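PDB 1UJN: dehydroquinate synthase from Thermus thermophilus, which probably converts 3-deoxy-D-arabino-heptulosonate 7-phosphate into 3-dehydroquinate and phosphate, the second step of chorismate biosynthesis, using NAD(+) and a divalent cobalt or zinc ion. Local coordinates for residues A[269-272]-A[273-277]; A[160-164]-A[165-169]. All blocks are in the same frame, centred on the assembly; numbering follows the deposited sequence.

Interaction 1: residues A[269-272]-A[273-277]; sequences DLLP and PVRRL
Arg-275 and Leu-271 meet twice, through the backbone and through their side chains. Arg-275 N gives its hydrogen to Leu-271 O at 2.7 Å, and one residue on Arg-276 N does the same to Pro-272 O at 3.0 Å, with an almost straight N-H...O angle of 170°. These are the first i to i+4 bonds of helix 271-281. Just before them lies a weak hydrogen bond, Leu-271 N to Asp-269 OD1 at 3.3 Å, so the carboxylate takes up an amide hydrogen that the opening turn cannot use.

The side chain of Arg-275 then doubles back along the helix surface. With CG anti to its carbonyl carbon (chi1 -65°) and the chain extended as far as NE, the guanidinium is carried back toward the N-terminus and laid flat over Leu-271, whose CB sits 3.1 Å above its plane, off toward the rim. Arg-275 NH1 lies beside the Pro-272 ring, 3.9 Å from Pro-272 CD, while NH2 forms a salt bridge with Glu-340. Cut back to alanine, Arg-275 would probably leave the Glu-340 carboxylate without this mate and uncover the CB side of Leu-271. Arg-276 bends at chi3 and places its guanidinium over Pro-272 O.

On the buried side, Val-274 CG2 rests 3.4 Å from Leu-270 O, and Leu-271 and Val-274 both pack on Leu-256. Pro-273 meets Phe-175. Pro-272 and Pro-273 suit the first turn because nitrogens there need no hydrogen to give. Leu-270 at the N-cap, then Leu-271 and two prolines in the first turn, make a helix N-terminus within the helical C-terminal part of dehydroquinate synthase, packed on helices 247-264 and 164-181.

Interaction 2: residues A[160-164]-A[165-169]; sequences KTLPL and PTFKE
The start of helix 164-181, the helix that follows the loop after strand 151-155, is built by this contact, with Pro-163 at the N-cap position. Pro-163 O accepts the hydrogen of Phe-167 N at 2.9 Å, and Leu-164 O accepts that of Lys-168 N at the same 2.9 Å, so the helical repeat is set from its first residue. Pro-165 fits the first turn, where its nitrogen has no hydrogen to offer and none is required.

Leu-162, still in the loop, reaches forward over this turn. Its branches divide the work: CD1 meets Thr-166 CG2 at 3.7 Å, the two side chains crossing at about a right angle, whereas CD2 lies against Phe-167 CA and near the plane of the phenyl ring, at its edge. Thr-166 turns its methyl to Leu-162 because CG2 stands anti to the backbone N (chi1 -57°, measured to OG1), and its OG1 comes over Pro-163 CB instead.

Leu-164 serves the other flank. Its CG is 3.8 Å from Lys-168 CE, and CD1 approaches Phe-167 CD1 at 4.2 Å. The lysine chain, extended beyond CG, thus lends its methylenes to a leucine and carries NZ onward to Trp-280, which receives it through both its carbonyl O and a cation-pi contact.

Leu-162 also touches Thr-119, a predicted NAD(+)-binding residue, and Phe-167 O accepts from Thr-120 OG1. The chemistry is therefore split: backbone bonds fix the turn, while aliphatic carbons join the loop to the helix and leave the lysine charge to a partner farther along the chain.

Interactions 1 and 2 are both N-terminal helix turns with proline in the first turn, but interaction 2 follows strand 151-155 of the N-terminal half, whereas interaction 1 lies among the helices of the C-terminal part. Their centres are 22 Å apart and their nearest atoms about 6 Å, without touching. Helix 164-181 links them: it starts in interaction 2, and its Phe-175 packs against Pro-273 and Leu-277 of interaction 1. Lys-168 likewise reaches Trp-280 on helix 271-281. Between side chains, Leu-162 is about 4 Å from Thr-119, predicted to bind NAD(+), and Thr-166 about 10 Å from the predicted zinc ligand His-247; interaction 1 lies away from the predicted binding sites.

Interaction 1: residues A[269-272]-A[273-277]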
loop_
_atom_site.group_PDB
_atom_site.type_symbol
_atom_site.label_atom_id
_atom_site.label_comp_id
_atom_site.label_asym_id
_atom_site.label_seq_id
_atom_site.Cartn_x
_atom_site.Cartn_y
_atom_site.Cartn_z
ATOM N N ASP A 269 19.811 -38.164 -7.890
ATOM C CA ASP A 269 20.785 -37.357 -8.610
ATOM C C ASP A 269 20.090 -36.362 -9.536
ATOM O O ASP A 269 19.463 -36.749 -10.520
ATOM C CB ASP A 269 21.720 -38.273 -9.407
ATOM C CG ASP A 269 22.790 -37.511 -10.160
ATOM O OD1 ASP A 269 23.219 -36.440 -9.680
ATOM O OD2 ASP A 269 23.215 -37.995 -11.228
ATOM N N LEU A 270 20.198 -35.078 -9.209
ATOM C CA LEU A 270 19.574 -34.031 -10.011
ATOM C C LEU A 270 20.608 -33.149 -10.700
ATOM O O LEU A 270 20.269 -32.106 -11.258
ATOM C CB LEU A 270 18.670 -33.154 -9.136
ATOM C CG LEU A 270 17.481 -33.836 -8.456
ATOM C CD1 LEU A 270 16.727 -32.825 -7.602
ATOM C CD2 LEU A 270 16.568 -34.438 -9.512
ATOM N N LEU A 271 21.870 -33.567 -10.659
ATOM C CA LEU A 271 22.939 -32.796 -11.279
ATOM C C LEU A 271 22.877 -32.768 -12.805
ATOM O O LEU A 271 23.148 -31.734 -13.416
ATOM C CB LEU A 271 24.304 -33.319 -10.820
ATOM C CG LEU A 271 24.787 -32.897 -9.425
ATOM C CD1 LEU A 271 25.053 -31.400 -9.414
ATOM C CD2 LEU A 271 23.758 -33.266 -8.372
ATOM N N PRO A 272 22.526 -33.899 -13.445
ATOM C CA PRO A 272 22.456 -33.905 -14.913
ATOM C C PRO A 272 21.536 -32.831 -15.492
ATOM O O PRO A 272 21.949 -32.047 -16.349
ATOM C CB PRO A 272 21.976 -35.323 -15.227
ATOM C CG PRO A 272 22.613 -36.125 -14.137
ATOM C CD PRO A 272 22.352 -35.262 -12.911
ATOM N N PRO A 273 20.276 -32.773 -15.027
ATOM C CA PRO A 273 19.346 -31.765 -15.543
ATOM C C PRO A 273 19.878 -30.343 -15.357
ATOM O O PRO A 273 19.761 -29.503 -16.250
ATOM C CB PRO A 273 18.078 -32.012 -14.726
ATOM C CG PRO A 273 18.172 -33.466 -14.374
ATOM C CD PRO A 273 19.620 -33.616 -14.012
ATOM N N VAL A 274 20.466 -30.083 -14.192
ATOM C CA VAL A 274 20.999 -28.757 -13.896
ATOM C C VAL A 274 22.265 -28.456 -14.696
ATOM O O VAL A 274 22.480 -27.318 -15.103
ATOM C CB VAL A 274 21.283 -28.595 -12.383
ATOM C CG1 VAL A 274 21.867 -27.216 -12.100
ATOM C CG2 VAL A 274 19.990 -28.784 -11.595
ATOM N N ARG A 275 23.106 -29.463 -14.924
ATOM C CA ARG A 275 24.316 -29.232 -15.706
ATOM C C ARG A 275 23.892 -28.823 -17.114
ATOM O O ARG A 275 24.430 -27.870 -17.681
ATOM C CB ARG A 275 25.189 -30.488 -15.772
ATOM C CG ARG A 275 25.765 -30.940 -14.440
ATOM C CD ARG A 275 26.983 -31.837 -14.654
ATOM N NE ARG A 275 27.425 -32.487 -13.424
ATOM C CZ ARG A 275 26.945 -33.643 -12.974
ATOM N NH1 ARG A 275 26.005 -34.288 -13.652
ATOM N NH2 ARG A 275 27.403 -34.152 -11.839
ATOM N N ARG A 276 22.921 -29.547 -17.666
ATOM C CA ARG A 276 22.400 -29.248 -18.997
ATOM C C ARG A 276 21.929 -27.802 -19.048
ATOM O O ARG A 276 22.256 -27.060 -19.975
ATOM C CB ARG A 276 21.220 -30.162 -19.346
ATOM C CG ARG A 276 21.588 -31.421 -20.109
ATOM C CD ARG A 276 20.365 -32.034 -20.789
ATOM N NE ARG A 276 19.387 -32.573 -19.845
ATOM C CZ ARG A 276 19.600 -33.629 -19.063
ATOM N NH1 ARG A 276 20.763 -34.270 -19.102
ATOM N NH2 ARG A 276 18.646 -34.050 -18.243
ATOM N N LEU A 277 21.147 -27.416 -18.044
ATOM C CA LEU A 277 20.612 -26.064 -17.942
ATOM C C LEU A 277 21.717 -25.018 -18.015
ATOM O O LEU A 277 21.605 -24.033 -18.750
ATOM C CB LEU A 277 19.853 -25.896 -16.620
ATOM C CG LEU A 277 19.385 -24.471 -16.296
ATOM C CD1 LEU A 277 18.282 -24.070 -17.262
ATOM C CD2 LEU A 277 18.883 -24.392 -14.865
#

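Interaction 2: residues A[160-164]-A[165-169]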
loop_
_atom_site.group_PDB
_atom_site.type_symbol
_atom_site.label_atom_id
_atom_site.label_comp_id
_atom_site.label_asym_id
_atom_site.label_seq_id
_atom_site.Cartn_x
_atom_site.Cartn_y
_atom_site.Cartn_z
ATOM N N LYS A 160 10.000 -11.625 -29.215
ATOM C CA LYS A 160 10.936 -11.778 -30.320
ATOM C C LYS A 160 12.077 -10.763 -30.352
ATOM O O LYS A 160 13.154 -11.054 -30.869
ATOM C CB LYS A 160 10.155 -11.772 -31.635
ATOM C CG LYS A 160 9.164 -12.934 -31.714
ATOM C CD LYS A 160 8.350 -12.942 -32.995
ATOM C CE LYS A 160 7.127 -13.836 -32.839
ATOM N NZ LYS A 160 6.063 -13.536 -33.842
ATOM N N THR A 161 11.857 -9.580 -29.789
ATOM C CA THR A 161 12.899 -8.558 -29.768
ATOM C C THR A 161 13.734 -8.643 -28.495
ATOM O O THR A 161 14.661 -7.862 -28.287
ATOM C CB THR A 161 12.295 -7.148 -29.849
ATOM O OG1 THR A 161 13.339 -6.178 -29.704
ATOM C CG2 THR A 161 11.258 -6.949 -28.746
ATOM N N LEU A 162 13.400 -9.610 -27.651
ATOM C CA LEU A 162 14.087 -9.800 -26.382
ATOM C C LEU A 162 15.479 -10.409 -26.549
ATOM O O LEU A 162 15.647 -11.395 -27.263
ATOM C CB LEU A 162 13.228 -10.702 -25.487
ATOM C CG LEU A 162 13.588 -10.843 -24.008
ATOM C CD1 LEU A 162 13.487 -9.484 -23.318
ATOM C CD2 LEU A 162 12.647 -11.845 -23.357
ATOM N N PRO A 163 16.500 -9.817 -25.901
ATOM C CA PRO A 163 17.861 -10.353 -26.005
ATOM C C PRO A 163 17.825 -11.819 -25.574
ATOM O O PRO A 163 17.144 -12.162 -24.613
ATOM C CB PRO A 163 18.644 -9.481 -25.034
ATOM C CG PRO A 163 17.952 -8.154 -25.170
ATOM C CD PRO A 163 16.493 -8.550 -25.148
ATOM N N LEU A 164 18.547 -12.681 -26.282
ATOM C CA LEU A 164 18.541 -14.101 -25.951
ATOM C C LEU A 164 18.883 -14.418 -24.489
ATOM O O LEU A 164 18.221 -15.249 -23.864
ATOM C CB LEU A 164 19.486 -14.865 -26.884
ATOM C CG LEU A 164 19.521 -16.387 -26.729
ATOM C CD1 LEU A 164 18.149 -16.982 -27.016
ATOM C CD2 LEU A 164 20.561 -16.960 -27.685
ATOM N N PRO A 165 19.917 -13.769 -23.925
ATOM C CA PRO A 165 20.272 -14.051 -22.529
ATOM C C PRO A 165 19.123 -13.765 -21.564
ATOM O O PRO A 165 18.890 -14.522 -20.619
ATOM C CB PRO A 165 21.473 -13.139 -22.288
ATOM C CG PRO A 165 22.114 -13.071 -23.655
ATOM C CD PRO A 165 20.913 -12.874 -24.547
ATOM N N THR A 166 18.413 -12.669 -21.816
ATOM C CA THR A 166 17.278 -12.264 -20.994
ATOM C C THR A 166 16.139 -13.253 -21.213
ATOM O O THR A 166 15.425 -13.614 -20.276
ATOM C CB THR A 166 16.801 -10.851 -21.372
ATOM O OG1 THR A 166 17.893 -9.931 -21.241
ATOM C CG2 THR A 166 15.665 -10.403 -20.458
ATOM N N PHE A 167 15.971 -13.685 -22.459
ATOM C CA PHE A 167 14.934 -14.655 -22.793
ATOM C C PHE A 167 15.166 -15.928 -21.986
ATOM O O PHE A 167 14.240 -16.494 -21.412
ATOM C CB PHE A 167 14.979 -14.970 -24.297
ATOM C CG PHE A 167 14.067 -16.091 -24.712
ATOM C CD1 PHE A 167 14.558 -17.380 -24.883
ATOM C CD2 PHE A 167 12.712 -15.857 -24.927
ATOM C CE1 PHE A 167 13.714 -18.420 -25.261
ATOM C CE2 PHE A 167 11.857 -16.891 -25.306
ATOM C CZ PHE A 167 12.357 -18.173 -25.474
ATOM N N LYS A 168 16.417 -16.362 -21.934
ATOM C CA LYS A 168 16.774 -17.577 -21.207
ATOM C C LYS A 168 16.655 -17.441 -19.696
ATOM O O LYS A 168 16.346 -18.414 -19.008
ATOM C CB LYS A 168 18.192 -18.014 -21.582
ATOM C CG LYS A 168 18.324 -18.410 -23.042
ATOM C CD LYS A 168 19.673 -19.081 -23.318
ATOM C CE LYS A 168 19.722 -19.653 -24.729
ATOM N NZ LYS A 168 21.031 -20.302 -25.013
ATOM N N GLU A 169 16.903 -16.245 -19.171
ATOM C CA GLU A 169 16.787 -16.034 -17.726
ATOM C C GLU A 169 15.423 -16.485 -17.235
ATOM O O GLU A 169 15.307 -17.121 -16.187
ATOM C CB GLU A 169 16.944 -14.563 -17.372
ATOM C CG GLU A 169 18.351 -14.084 -17.268
ATOM C CD GLU A 169 18.404 -12.703 -16.655
ATOM O OE1 GLU A 169 18.813 -11.759 -17.362
ATOM O OE2 GLU A 169 18.019 -12.564 -15.471
#